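PDB 6TA8: tyrocidine synthase 2 from Brevibacillus parabrevis, which is a modular nonribosomal peptide synthetase, represented here by a chain of the condensation-domain family folded into two lobes. Local coordinates for residues 415-420 with 437-442; 245-250 with 409-414; 381-386 with 421-426. All blocks are in the same frame, centred on the assembly; numbering follows the deposited sequence.

Contact 1: residues 415-420 with 437-442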
ATOM      1  N   SER A 415      -1.545 -10.400  15.050  1.00 48.33           N
ATOM      2  CA  SER A 415      -2.493  -9.796  14.124  1.00 52.89           C
ATOM      3  C   SER A 415      -3.024 -10.833  13.141  1.00 50.17           C
ATOM      4  O   SER A 415      -2.285 -11.696  12.661  1.00 52.21           O
ATOM      5  CB  SER A 415      -1.836  -8.642  13.366  1.00 49.28           C
ATOM      6  OG  SER A 415      -2.763  -7.997  12.514  1.00 55.45           O
ATOM      7  N   GLU A 416      -4.315 -10.736  12.838  1.00 54.47           N
ATOM      8  CA  GLU A 416      -4.977 -11.719  11.992  1.00 53.34           C
ATOM      9  C   GLU A 416      -4.780 -11.391  10.517  1.00 48.67           C
ATOM     10  O   GLU A 416      -4.824 -10.226  10.112  1.00 48.90           O
ATOM     11  CB  GLU A 416      -6.469 -11.778  12.316  1.00 49.35           C
ATOM     12  CG  GLU A 416      -6.785 -12.195  13.747  1.00 54.47           C
ATOM     13  CD  GLU A 416      -6.701 -11.041  14.731  1.00 51.79           C
ATOM     14  OE1 GLU A 416      -6.398  -9.908  14.302  1.00 46.20           O
ATOM     15  OE2 GLU A 416      -6.940 -11.270  15.935  1.00 59.64           O
ATOM     16  N   ARG A 417      -4.562 -12.430   9.717  1.00 49.11           N
ATOM     17  CA  ARG A 417      -4.455 -12.267   8.275  1.00 50.40           C
ATOM     18  C   ARG A 417      -5.840 -12.083   7.667  1.00 49.49           C
ATOM     19  O   ARG A 417      -6.805 -12.731   8.079  1.00 52.16           O
ATOM     20  CB  ARG A 417      -3.763 -13.476   7.645  1.00 48.02           C
ATOM     21  CG  ARG A 417      -2.273 -13.565   7.933  1.00 51.46           C
ATOM     22  CD  ARG A 417      -1.668 -14.820   7.322  1.00 49.69           C
ATOM     23  NE  ARG A 417      -2.061 -14.993   5.927  1.00 43.73           N
ATOM     24  CZ  ARG A 417      -1.425 -14.446   4.897  1.00 47.22           C
ATOM     25  NH1 ARG A 417      -0.358 -13.686   5.102  1.00 45.15           N
ATOM     26  NH2 ARG A 417      -1.855 -14.658   3.660  1.00 46.08           N
ATOM     27  N   VAL A 418      -5.930 -11.194   6.683  1.00 46.05           N
ATOM     28  CA  VAL A 418      -7.196 -10.890   6.031  1.00 49.11           C
ATOM     29  C   VAL A 418      -7.336 -11.629   4.705  1.00 40.58           C
ATOM     30  O   VAL A 418      -8.407 -12.149   4.392  1.00 46.14           O
ATOM     31  CB  VAL A 418      -7.341  -9.366   5.837  1.00 53.29           C
ATOM     32  CG1 VAL A 418      -8.614  -9.041   5.067  1.00 47.91           C
ATOM     33  CG2 VAL A 418      -7.332  -8.659   7.184  1.00 49.57           C
ATOM     34  N   PHE A 419      -6.262 -11.697   3.926  1.00 43.90           N
ATOM     35  CA  PHE A 419      -6.281 -12.319   2.611  1.00 40.35           C
ATOM     36  C   PHE A 419      -5.492 -13.620   2.629  1.00 45.48           C
ATOM     37  O   PHE A 419      -4.477 -13.735   3.324  1.00 55.11           O
ATOM     38  CB  PHE A 419      -5.711 -11.372   1.553  1.00 39.90           C
ATOM     39  CG  PHE A 419      -6.545 -10.145   1.336  1.00 48.77           C
ATOM     40  CD1 PHE A 419      -7.724 -10.215   0.613  1.00 43.76           C
ATOM     41  CD2 PHE A 419      -6.157  -8.923   1.862  1.00 50.56           C
ATOM     42  CE1 PHE A 419      -8.498  -9.090   0.415  1.00 47.10           C
ATOM     43  CE2 PHE A 419      -6.927  -7.794   1.666  1.00 53.91           C
ATOM     44  CZ  PHE A 419      -8.100  -7.877   0.941  1.00 56.17           C
ATOM     45  N   LEU A 420      -5.970 -14.598   1.858  1.00 40.08           N
ATOM     46  CA  LEU A 420      -5.283 -15.881   1.772  1.00 43.05           C
ATOM     47  C   LEU A 420      -3.926 -15.747   1.094  1.00 44.89           C
ATOM     48  O   LEU A 420      -2.991 -16.482   1.431  1.00 49.73           O
ATOM     49  CB  LEU A 420      -6.160 -16.886   1.025  1.00 51.93           C
ATOM     50  CG  LEU A 420      -5.722 -18.347   1.025  1.00 53.41           C
ATOM     51  CD1 LEU A 420      -6.850 -19.224   1.534  1.00 54.49           C
ATOM     52  CD2 LEU A 420      -5.307 -18.764  -0.373  1.00 52.65           C
ATOM     53  N   GLY A 437       2.791 -13.303  -0.242  1.00 46.12           N
ATOM     54  CA  GLY A 437       2.687 -13.548   1.185  1.00 42.39           C
ATOM     55  C   GLY A 437       1.642 -14.610   1.475  1.00 44.28           C
ATOM     56  O   GLY A 437       0.520 -14.549   0.966  1.00 45.44           O
ATOM     57  N   TYR A 438       2.024 -15.581   2.301  1.00 45.44           N
ATOM     58  CA  TYR A 438       1.154 -16.694   2.649  1.00 41.06           C
ATOM     59  C   TYR A 438       1.400 -17.089   4.098  1.00 45.18           C
ATOM     60  O   TYR A 438       2.355 -16.639   4.736  1.00 47.47           O
ATOM     61  CB  TYR A 438       1.383 -17.894   1.720  1.00 43.70           C
ATOM     62  CG  TYR A 438       2.741 -18.541   1.884  1.00 41.05           C
ATOM     63  CD1 TYR A 438       3.861 -18.019   1.250  1.00 39.18           C
ATOM     64  CD2 TYR A 438       2.905 -19.672   2.675  1.00 50.36           C
ATOM     65  CE1 TYR A 438       5.104 -18.603   1.399  1.00 45.70           C
ATOM     66  CE2 TYR A 438       4.145 -20.263   2.831  1.00 48.70           C
ATOM     67  CZ  TYR A 438       5.240 -19.726   2.190  1.00 48.28           C
ATOM     68  OH  TYR A 438       6.476 -20.311   2.341  1.00 46.95           O
ATOM     69  N   SER A 439       0.523 -17.943   4.616  1.00 46.83           N
ATOM     70  CA  SER A 439       0.670 -18.511   5.950  1.00 47.10           C
ATOM     71  C   SER A 439       1.163 -19.946   5.831  1.00 46.45           C
ATOM     72  O   SER A 439       0.642 -20.721   5.021  1.00 43.46           O
ATOM     73  CB  SER A 439      -0.654 -18.469   6.716  1.00 51.80           C
ATOM     74  OG  SER A 439      -0.531 -19.110   7.976  1.00 47.47           O
ATOM     75  N   ARG A 440       2.166 -20.297   6.638  1.00 43.35           N
ATOM     76  CA  ARG A 440       2.751 -21.629   6.550  1.00 39.91           C
ATOM     77  C   ARG A 440       1.814 -22.709   7.075  1.00 46.01           C
ATOM     78  O   ARG A 440       2.038 -23.893   6.800  1.00 50.64           O
ATOM     79  CB  ARG A 440       4.083 -21.675   7.303  1.00 44.49           C
ATOM     80  CG  ARG A 440       3.978 -21.364   8.784  1.00 42.32           C
ATOM     81  CD  ARG A 440       5.339 -21.455   9.454  1.00 45.03           C
ATOM     82  NE  ARG A 440       6.001 -22.722   9.158  1.00 45.07           N
ATOM     83  CZ  ARG A 440       5.885 -23.818   9.901  1.00 44.20           C
ATOM     84  NH1 ARG A 440       5.133 -23.804  10.993  1.00 40.19           N
ATOM     85  NH2 ARG A 440       6.521 -24.928   9.554  1.00 34.61           N
ATOM     86  N   LEU A 441       0.776 -22.333   7.821  1.00 43.16           N
ATOM     87  CA  LEU A 441      -0.209 -23.297   8.293  1.00 37.18           C
ATOM     88  C   LEU A 441      -1.252 -23.636   7.238  1.00 45.34           C
ATOM     89  O   LEU A 441      -2.102 -24.499   7.485  1.00 48.01           O
ATOM     90  CB  LEU A 441      -0.900 -22.774   9.555  1.00 38.29           C
ATOM     91  CG  LEU A 441      -0.044 -22.042  10.591  1.00 47.94           C
ATOM     92  CD1 LEU A 441      -0.880 -21.726  11.819  1.00 51.08           C
ATOM     93  CD2 LEU A 441       1.188 -22.850  10.974  1.00 47.49           C
ATOM     94  N   GLN A 442      -1.208 -22.986   6.079  1.00 51.06           N
ATOM     95  CA  GLN A 442      -2.116 -23.278   4.979  1.00 48.04           C
ATOM     96  C   GLN A 442      -1.415 -23.775   3.727  1.00 47.56           C
ATOM     97  O   GLN A 442      -2.014 -24.538   2.966  1.00 52.41           O
ATOM     98  CB  GLN A 442      -2.938 -22.032   4.617  1.00 42.53           C
ATOM     99  CG  GLN A 442      -4.034 -21.703   5.608  1.00 44.27           C
ATOM    100  CD  GLN A 442      -4.676 -20.358   5.342  1.00 46.36           C
ATOM    101  OE1 GLN A 442      -4.002 -19.401   4.958  1.00 50.46           O
ATOM    102  NE2 GLN A 442      -5.985 -20.277   5.543  1.00 43.36           N
TER
HETATM  103  O   HOH W   1      -1.897 -18.331   3.718  1.00 43.95           O

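Contact 2: residues 245-250 with 409-414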
ATOM      1  N   ARG A 245      -5.149 -17.542  11.827  1.00 52.90           N
ATOM      2  CA  ARG A 245      -4.736 -16.570  10.825  1.00 53.14           C
ATOM      3  C   ARG A 245      -3.763 -15.539  11.384  1.00 54.49           C
ATOM      4  O   ARG A 245      -3.666 -14.431  10.844  1.00 55.86           O
ATOM      5  CB  ARG A 245      -5.961 -15.876  10.226  1.00 51.50           C
ATOM      6  CG  ARG A 245      -7.270 -16.612  10.467  1.00 60.87           C
ATOM      7  CD  ARG A 245      -8.308 -16.268   9.409  1.00 70.93           C
ATOM      8  NE  ARG A 245      -8.106 -17.021   8.174  1.00 65.98           N
ATOM      9  CZ  ARG A 245      -8.526 -18.267   7.982  1.00 67.28           C
ATOM     10  NH1 ARG A 245      -9.171 -18.909   8.946  1.00 66.53           N
ATOM     11  NH2 ARG A 245      -8.300 -18.874   6.824  1.00 63.30           N
ATOM     12  N   LYS A 246      -3.040 -15.881  12.449  1.00 55.15           N
ATOM     13  CA  LYS A 246      -2.114 -14.942  13.063  1.00 45.08           C
ATOM     14  C   LYS A 246      -0.951 -14.636  12.125  1.00 45.85           C
ATOM     15  O   LYS A 246      -0.560 -15.455  11.291  1.00 48.90           O
ATOM     16  CB  LYS A 246      -1.593 -15.494  14.390  1.00 54.28           C
ATOM     17  CG  LYS A 246      -2.603 -15.420  15.525  1.00 58.04           C
ATOM     18  CD  LYS A 246      -1.950 -15.691  16.871  1.00 51.49           C
ATOM     19  CE  LYS A 246      -1.401 -17.105  16.948  1.00 63.32           C
ATOM     20  NZ  LYS A 246      -0.781 -17.389  18.273  1.00 62.24           N
ATOM     21  N   GLN A 247      -0.396 -13.431  12.274  1.00 48.92           N
ATOM     22  CA  GLN A 247       0.655 -12.972  11.372  1.00 43.77           C
ATOM     23  C   GLN A 247       1.995 -13.645  11.638  1.00 50.55           C
ATOM     24  O   GLN A 247       2.881 -13.589  10.778  1.00 47.23           O
ATOM     25  CB  GLN A 247       0.807 -11.454  11.480  1.00 41.64           C
ATOM     26  CG  GLN A 247       1.423 -10.799  10.256  1.00 54.75           C
ATOM     27  CD  GLN A 247       0.450 -10.691   9.100  1.00 47.76           C
ATOM     28  OE1 GLN A 247       0.686 -11.235   8.021  1.00 51.93           O
ATOM     29  NE2 GLN A 247      -0.652  -9.985   9.319  1.00 37.50           N
ATOM     30  N   LYS A 248       2.169 -14.278  12.802  1.00 43.93           N
ATOM     31  CA  LYS A 248       3.446 -14.909  13.114  1.00 43.37           C
ATOM     32  C   LYS A 248       3.771 -16.060  12.171  1.00 44.30           C
ATOM     33  O   LYS A 248       4.948 -16.390  11.997  1.00 41.18           O
ATOM     34  CB  LYS A 248       3.449 -15.403  14.562  1.00 50.06           C
ATOM     35  CG  LYS A 248       2.362 -16.416  14.879  1.00 54.78           C
ATOM     36  CD  LYS A 248       2.493 -16.938  16.299  1.00 54.40           C
ATOM     37  CE  LYS A 248       2.421 -15.806  17.311  1.00 64.33           C
ATOM     38  NZ  LYS A 248       2.741 -16.271  18.690  1.00 69.69           N
ATOM     39  N   HIS A 249       2.761 -16.668  11.553  1.00 48.49           N
ATOM     40  CA  HIS A 249       2.960 -17.771  10.623  1.00 45.64           C
ATOM     41  C   HIS A 249       3.089 -17.309   9.177  1.00 43.52           C
ATOM     42  O   HIS A 249       3.032 -18.142   8.267  1.00 44.67           O
ATOM     43  CB  HIS A 249       1.809 -18.773  10.744  1.00 41.79           C
ATOM     44  CG  HIS A 249       1.522 -19.195  12.151  1.00 45.86           C
ATOM     45  ND1 HIS A 249       2.267 -20.149  12.809  1.00 47.64           N
ATOM     46  CD2 HIS A 249       0.570 -18.792  13.026  1.00 52.57           C
ATOM     47  CE1 HIS A 249       1.788 -20.316  14.028  1.00 47.45           C
ATOM     48  NE2 HIS A 249       0.757 -19.504  14.185  1.00 53.83           N
ATOM     49  N   THR A 250       3.266 -16.011   8.946  1.00 42.59           N
ATOM     50  CA  THR A 250       3.326 -15.481   7.592  1.00 45.86           C
ATOM     51  C   THR A 250       4.737 -15.607   7.031  1.00 44.02           C
ATOM     52  O   THR A 250       5.708 -15.177   7.662  1.00 47.52           O
ATOM     53  CB  THR A 250       2.879 -14.019   7.568  1.00 43.49           C
ATOM     54  OG1 THR A 250       1.464 -13.947   7.782  1.00 43.46           O
ATOM     55  CG2 THR A 250       3.216 -13.377   6.232  1.00 39.17           C
ATOM     56  N   GLN A 409       9.469  -6.474  11.909  1.00 54.46           N
ATOM     57  CA  GLN A 409       8.112  -6.974  11.719  1.00 54.36           C
ATOM     58  C   GLN A 409       7.118  -5.818  11.727  1.00 54.94           C
ATOM     59  O   GLN A 409       7.003  -5.089  12.718  1.00 51.32           O
ATOM     60  CB  GLN A 409       7.775  -7.992  12.809  1.00 55.52           C
ATOM     61  CG  GLN A 409       6.349  -8.520  12.773  1.00 63.39           C
ATOM     62  CD  GLN A 409       6.021  -9.295  11.507  1.00 62.36           C
ATOM     63  OE1 GLN A 409       5.794  -8.710  10.447  1.00 61.28           O
ATOM     64  NE2 GLN A 409       5.985 -10.618  11.618  1.00 59.92           N
ATOM     65  N   LEU A 410       6.399  -5.652  10.613  1.00 51.54           N
ATOM     66  CA  LEU A 410       5.534  -4.490  10.442  1.00 51.74           C
ATOM     67  C   LEU A 410       4.198  -4.644  11.157  1.00 46.19           C
ATOM     68  O   LEU A 410       3.644  -3.650  11.640  1.00 43.53           O
ATOM     69  CB  LEU A 410       5.302  -4.224   8.954  1.00 51.37           C
ATOM     70  CG  LEU A 410       6.503  -3.688   8.172  1.00 48.95           C
ATOM     71  CD1 LEU A 410       6.246  -3.759   6.675  1.00 47.89           C
ATOM     72  CD2 LEU A 410       6.825  -2.264   8.594  1.00 47.46           C
ATOM     73  N   PHE A 411       3.660  -5.856  11.223  1.00 44.59           N
ATOM     74  CA  PHE A 411       2.408  -6.117  11.915  1.00 41.17           C
ATOM     75  C   PHE A 411       2.678  -6.755  13.273  1.00 52.74           C
ATOM     76  O   PHE A 411       3.811  -7.088  13.620  1.00 52.74           O
ATOM     77  CB  PHE A 411       1.503  -7.022  11.073  1.00 49.12           C
ATOM     78  CG  PHE A 411       1.500  -6.684   9.611  1.00 53.19           C
ATOM     79  CD1 PHE A 411       0.747  -5.625   9.134  1.00 48.67           C
ATOM     80  CD2 PHE A 411       2.248  -7.426   8.713  1.00 52.56           C
ATOM     81  CE1 PHE A 411       0.740  -5.309   7.790  1.00 48.18           C
ATOM     82  CE2 PHE A 411       2.245  -7.116   7.366  1.00 51.66           C
ATOM     83  CZ  PHE A 411       1.490  -6.058   6.905  1.00 45.98           C
ATOM     84  N   SER A 412       1.619  -6.914  14.047  1.00 54.69           N
ATOM     85  CA  SER A 412       1.782  -7.631  15.300  1.00 49.34           C
ATOM     86  C   SER A 412       1.826  -9.135  15.031  1.00 50.48           C
ATOM     87  O   SER A 412       1.139  -9.623  14.131  1.00 51.56           O
ATOM     88  CB  SER A 412       0.640  -7.308  16.261  1.00 53.38           C
ATOM     89  OG  SER A 412       0.827  -7.945  17.513  1.00 55.58           O
ATOM     90  N   PRO A 413       2.637  -9.887  15.779  1.00 55.98           N
ATOM     91  CA  PRO A 413       2.646 -11.347  15.591  1.00 54.05           C
ATOM     92  C   PRO A 413       1.291 -11.987  15.830  1.00 54.65           C
ATOM     93  O   PRO A 413       1.007 -13.047  15.257  1.00 54.54           O
ATOM     94  CB  PRO A 413       3.689 -11.824  16.613  1.00 53.10           C
ATOM     95  CG  PRO A 413       4.557 -10.633  16.855  1.00 51.31           C
ATOM     96  CD  PRO A 413       3.650  -9.444  16.752  1.00 51.85           C
ATOM     97  N   GLU A 414       0.444 -11.373  16.654  1.00 54.18           N
ATOM     98  CA  GLU A 414      -0.901 -11.870  16.906  1.00 52.72           C
ATOM     99  C   GLU A 414      -1.935 -11.315  15.935  1.00 48.91           C
ATOM    100  O   GLU A 414      -3.099 -11.725  15.998  1.00 52.39           O
ATOM    101  CB  GLU A 414      -1.327 -11.533  18.340  1.00 55.70           C
ATOM    102  CG  GLU A 414      -0.223 -11.688  19.372  1.00 57.49           C
ATOM    103  CD  GLU A 414       0.081 -13.139  19.688  1.00 54.41           C
ATOM    104  OE1 GLU A 414      -0.875 -13.934  19.816  1.00 52.51           O
ATOM    105  OE2 GLU A 414       1.275 -13.485  19.808  1.00 62.38           O
TER

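Contact 3: residues 381-386 with 421-426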
ATOM      1  N   PRO A 381     -13.002 -11.655  -2.224  1.00 45.47           N
ATOM      2  CA  PRO A 381     -11.748 -12.084  -2.848  1.00 46.66           C
ATOM      3  C   PRO A 381     -10.789 -12.654  -1.816  1.00 44.79           C
ATOM      4  O   PRO A 381     -10.722 -12.188  -0.677  1.00 44.63           O
ATOM      5  CB  PRO A 381     -11.194 -10.792  -3.471  1.00 43.14           C
ATOM      6  CG  PRO A 381     -12.326  -9.807  -3.441  1.00 49.07           C
ATOM      7  CD  PRO A 381     -13.168 -10.194  -2.266  1.00 57.92           C
ATOM      8  N   GLU A 382     -10.049 -13.685  -2.226  1.00 40.40           N
ATOM      9  CA  GLU A 382      -9.060 -14.316  -1.368  1.00 48.05           C
ATOM     10  C   GLU A 382      -7.627 -13.982  -1.756  1.00 49.36           C
ATOM     11  O   GLU A 382      -6.705 -14.329  -1.009  1.00 45.84           O
ATOM     12  CB  GLU A 382      -9.247 -15.841  -1.368  1.00 43.44           C
ATOM     13  CG  GLU A 382     -10.364 -16.319  -0.455  1.00 52.89           C
ATOM     14  CD  GLU A 382     -10.712 -17.778  -0.668  1.00 59.24           C
ATOM     15  OE1 GLU A 382     -10.663 -18.238  -1.828  1.00 61.24           O
ATOM     16  OE2 GLU A 382     -11.037 -18.465   0.324  1.00 67.89           O
ATOM     17  N   ILE A 383      -7.416 -13.322  -2.892  1.00 44.00           N
ATOM     18  CA  ILE A 383      -6.100 -12.867  -3.317  1.00 40.02           C
ATOM     19  C   ILE A 383      -6.115 -11.347  -3.379  1.00 43.96           C
ATOM     20  O   ILE A 383      -7.076 -10.748  -3.872  1.00 49.76           O
ATOM     21  CB  ILE A 383      -5.699 -13.460  -4.684  1.00 47.85           C
ATOM     22  CG1 ILE A 383      -5.880 -14.978  -4.686  1.00 44.84           C
ATOM     23  CG2 ILE A 383      -4.265 -13.089  -5.029  1.00 44.17           C
ATOM     24  CD1 ILE A 383      -5.572 -15.616  -6.022  1.00 46.88           C
ATOM     25  N   SER A 384      -5.052 -10.729  -2.876  1.00 45.32           N
ATOM     26  CA  SER A 384      -4.879  -9.285  -2.927  1.00 45.30           C
ATOM     27  C   SER A 384      -3.678  -8.957  -3.802  1.00 48.15           C
ATOM     28  O   SER A 384      -2.611  -9.561  -3.649  1.00 55.90           O
ATOM     29  CB  SER A 384      -4.691  -8.702  -1.523  1.00 48.49           C
ATOM     30  OG  SER A 384      -4.564  -7.291  -1.571  1.00 52.76           O
ATOM     31  N   PHE A 385      -3.857  -8.009  -4.718  1.00 40.58           N
ATOM     32  CA  PHE A 385      -2.794  -7.556  -5.602  1.00 43.39           C
ATOM     33  C   PHE A 385      -2.576  -6.062  -5.417  1.00 46.08           C
ATOM     34  O   PHE A 385      -3.529  -5.307  -5.198  1.00 50.18           O
ATOM     35  CB  PHE A 385      -3.116  -7.860  -7.069  1.00 48.18           C
ATOM     36  CG  PHE A 385      -1.939  -7.713  -7.991  1.00 51.16           C
ATOM     37  CD1 PHE A 385      -1.069  -8.770  -8.200  1.00 46.02           C
ATOM     38  CD2 PHE A 385      -1.698  -6.515  -8.644  1.00 44.50           C
ATOM     39  CE1 PHE A 385       0.015  -8.637  -9.045  1.00 49.61           C
ATOM     40  CE2 PHE A 385      -0.615  -6.375  -9.491  1.00 39.71           C
ATOM     41  CZ  PHE A 385       0.241  -7.438  -9.691  1.00 48.55           C
ATOM     42  N   ASN A 386      -1.316  -5.642  -5.508  1.00 54.70           N
ATOM     43  CA  ASN A 386      -0.952  -4.240  -5.326  1.00 48.60           C
ATOM     44  C   ASN A 386       0.358  -3.983  -6.052  1.00 50.52           C
ATOM     45  O   ASN A 386       1.374  -4.609  -5.737  1.00 52.26           O
ATOM     46  CB  ASN A 386      -0.821  -3.891  -3.841  1.00 52.80           C
ATOM     47  CG  ASN A 386      -0.456  -2.436  -3.613  1.00 59.12           C
ATOM     48  OD1 ASN A 386      -0.712  -1.580  -4.460  1.00 63.41           O
ATOM     49  ND2 ASN A 386       0.144  -2.150  -2.464  1.00 61.27           N
ATOM     50  N   LEU A 421      -3.799 -14.821   0.146  1.00 47.53           N
ATOM     51  CA  LEU A 421      -2.545 -14.579  -0.554  1.00 42.36           C
ATOM     52  C   LEU A 421      -2.406 -13.089  -0.822  1.00 47.93           C
ATOM     53  O   LEU A 421      -3.316 -12.474  -1.386  1.00 46.85           O
ATOM     54  CB  LEU A 421      -2.480 -15.355  -1.875  1.00 42.64           C
ATOM     55  CG  LEU A 421      -2.407 -16.881  -1.815  1.00 49.77           C
ATOM     56  CD1 LEU A 421      -2.498 -17.468  -3.215  1.00 41.37           C
ATOM     57  CD2 LEU A 421      -1.133 -17.338  -1.117  1.00 46.08           C
ATOM     58  N   ASP A 422      -1.277 -12.516  -0.418  1.00 46.85           N
ATOM     59  CA  ASP A 422      -0.953 -11.123  -0.704  1.00 47.70           C
ATOM     60  C   ASP A 422       0.156 -11.089  -1.746  1.00 45.08           C
ATOM     61  O   ASP A 422       1.274 -11.542  -1.481  1.00 49.97           O
ATOM     62  CB  ASP A 422      -0.525 -10.378   0.559  1.00 51.38           C
ATOM     63  CG  ASP A 422      -0.023  -8.976   0.265  1.00 68.09           C
ATOM     64  OD1 ASP A 422       0.668  -8.395   1.127  1.00 73.01           O
ATOM     65  OD2 ASP A 422      -0.320  -8.455  -0.834  1.00 73.56           O
ATOM     66  N   ILE A 423      -0.155 -10.553  -2.920  1.00 44.81           N
ATOM     67  CA  ILE A 423       0.779 -10.496  -4.037  1.00 44.31           C
ATOM     68  C   ILE A 423       1.109  -9.032  -4.293  1.00 47.03           C
ATOM     69  O   ILE A 423       0.239  -8.248  -4.691  1.00 50.74           O
ATOM     70  CB  ILE A 423       0.206 -11.168  -5.293  1.00 36.05           C
ATOM     71  CG1 ILE A 423      -0.131 -12.631  -4.998  1.00 38.62           C
ATOM     72  CG2 ILE A 423       1.189 -11.062  -6.448  1.00 36.09           C
ATOM     73  CD1 ILE A 423      -0.725 -13.369  -6.174  1.00 47.44           C
ATOM     74  N   SER A 424       2.364  -8.662  -4.065  1.00 41.25           N
ATOM     75  CA  SER A 424       2.846  -7.311  -4.294  1.00 38.67           C
ATOM     76  C   SER A 424       3.747  -7.279  -5.522  1.00 40.15           C
ATOM     77  O   SER A 424       4.274  -8.304  -5.962  1.00 39.27           O
ATOM     78  CB  SER A 424       3.603  -6.781  -3.071  1.00 49.73           C
ATOM     79  OG  SER A 424       2.736  -6.637  -1.959  1.00 55.27           O
ATOM     80  N   ALA A 425       3.915  -6.080  -6.075  1.00 43.22           N
ATOM     81  CA  ALA A 425       4.714  -5.898  -7.281  1.00 46.30           C
ATOM     82  C   ALA A 425       5.392  -4.541  -7.214  1.00 47.11           C
ATOM     83  O   ALA A 425       4.716  -3.515  -7.093  1.00 58.86           O
ATOM     84  CB  ALA A 425       3.847  -6.008  -8.538  1.00 48.02           C
ATOM     85  N   MET A 426       6.720  -4.537  -7.292  1.00 52.73           N
ATOM     86  CA  MET A 426       7.487  -3.302  -7.258  1.00 49.60           C
ATOM     87  C   MET A 426       8.719  -3.465  -8.132  1.00 58.14           C
ATOM     88  O   MET A 426       9.202  -4.579  -8.352  1.00 58.97           O
ATOM     89  CB  MET A 426       7.893  -2.925  -5.828  1.00 62.66           C
ATOM     90  CG  MET A 426       8.887  -3.884  -5.191  1.00 61.07           C
ATOM     91  SD  MET A 426       9.358  -3.398  -3.519  1.00 87.97           S
ATOM     92  CE  MET A 426      10.019  -1.759  -3.812  1.00 70.06           C
TER

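Contact 1: residues 415-420 with 437-442
Arg417 lays one face of its guanidinium group against the backbone of strand 437-439. Ser439 N sits over the centre of that face, 4.0 Å above the plane, and Tyr438 C lies nearer its rim. CG of Arg417 lies anti to the carbonyl carbon (chi1 -72°), and the chain bends at chi3, which turns the flat end along the strand. CD and NE of Arg417 run past Ser439 CB, with NE 3.8 Å from it. The packing is by van der Waals contact, and no direct hydrogen bond links the two segments. Leu420 CD1 makes a loose contact with the side-chain amide of Gln442, 4.2 Å from its NE2.

The polar link is a water. It gives hydrogen bonds to Leu420 O at 3.1 Å and Gln442 OE1 at 2.7 Å, and accepts one from Ser439 N at 2.6 Å. Three groups from both segments thus hold it in place. Leu420 O is also reached by Arg417 NH2, in a weak bond at 3.1 Å, while Arg417 NH1 bonds to Thr250.

Within 437-442, Gln442 N bonds to Ser439 O at 3.1 Å. This closes a beta turn that brings the side-chain amide of Gln442 back to the water. Residues 415-420, the loop that leads into strand 421-428, pack through Arg417 and a bridging water on the end of strand 431-439, in the six-stranded mixed sheet of the condensation-domain fold.

Contact 2: residues 245-250 with 409-414
Lys246 and Lys248 both reach Glu414, forming a salt-bridge network between two loops of the condensation-domain fold. Lys246 lies alongside Glu414, the two side chains pointing the same way. Its CD is 3.6 Å from Glu414 OE1, and its NZ makes a long salt bridge to the same oxygen at 3.8 Å. Lys248 comes across Glu414 at a slant. Its NZ forms a salt bridge with OE2 of Glu414 at 3.3 Å, weak as a hydrogen bond. Each carboxylate oxygen therefore has its own lysine, which probably favours the charged form of Glu414.

The backbones are also joined: Lys248 N gives a hydrogen bond to Pro413 O at 3.0 Å. Gln247 points the other way along the loop. Its CG is anti to the backbone N (chi1 -156°) and the chain then bends at chi2, bringing the amide to the Phe411 ring. The two planes are 34° apart, and Gln247 CD is 3.7 Å from Phe411 CD2. Trp55 also meets that ring. The amide is held from its own segment: Thr250 OG1 donates to Gln247 OE1 at 2.8 Å, from 40° out of the carbonyl plane.

Contact 3: residues 381-386 with 421-426
Ile423 sits beside Ile383 and Phe385 on the apolar face of two neighbouring parallel strands. Strands 383-386 and 421-426 run with their axes 14° apart and 4.8 Å from each other at closest approach. Ile383 pairs with Leu421, Ser384 with Asp422, Phe385 with Ile423 and Asn386 with Ser424.

Ile423 can be followed outward. Its CB stands 3.6 Å from Ser384 O. From there the side chain forks. CG2 is anti to the backbone N, which sends this branch to the Phe385 ring, where it lies 3.7 Å from CD1 of Phe385 and equally close to CE1. The approach is oblique to the ring. CG1 takes the other direction (chi1 -59°) and passes near Ile383 CG2. The extended chain then carries CD1 of Ile423 to 3.7 Å from that same methyl of Ile383. Further along the strand, Ala425 CB meets Phe385 CZ at 4.0 Å. Leu285 of helix 277-293 packs on both Phe385 and Ile423.

The backbones are joined by a ladder of five hydrogen bonds. Ser384 uses both its groups: its N gives to Leu421 O at 2.9 Å, and its O accepts from Ile423 N at 2.7 Å. Both bonds are nearly straight, at 167°. Ile423 O accepts from Asn386 N and also takes a CA-H...O contact from Phe385 CA at 3.2 Å. The ladder ends in a weak bond from Ala425 N to Asn386 O.

The opposite face carries Ser384, Asp422, Asn386 and Ser424. The chemistry of the two faces therefore differs: branched and aromatic carbons pack together on one, with Phe385 and Ile423 against helix 277-293, polar groups line the other, and the backbone bonds between them fix the register.

How the contacts relate
Along the chain the order is 245-250, 381-386, 409-414, 415-420, 421-426, 437-442, so three of the segments follow one another without a break. Contact 3 crosses both others. Centres of contacts 1 and 2 are 8 Å apart and those of 1 and 3 are 12 Å apart. The centres of contacts 2 and 3 are about 17 Å apart, and their nearest atoms about 6 Å. Contact 1 lies between them: probable backbone hydrogen bonds join Arg417 to Arg245 and Gly437 to Asp422. Strands 383-390, 421-428, 431-439 and 250-256 share one six-stranded mixed sheet. Strand 401-402 belongs to another sheet, so 409-420 probably forms part of the return crossing between the two lobes.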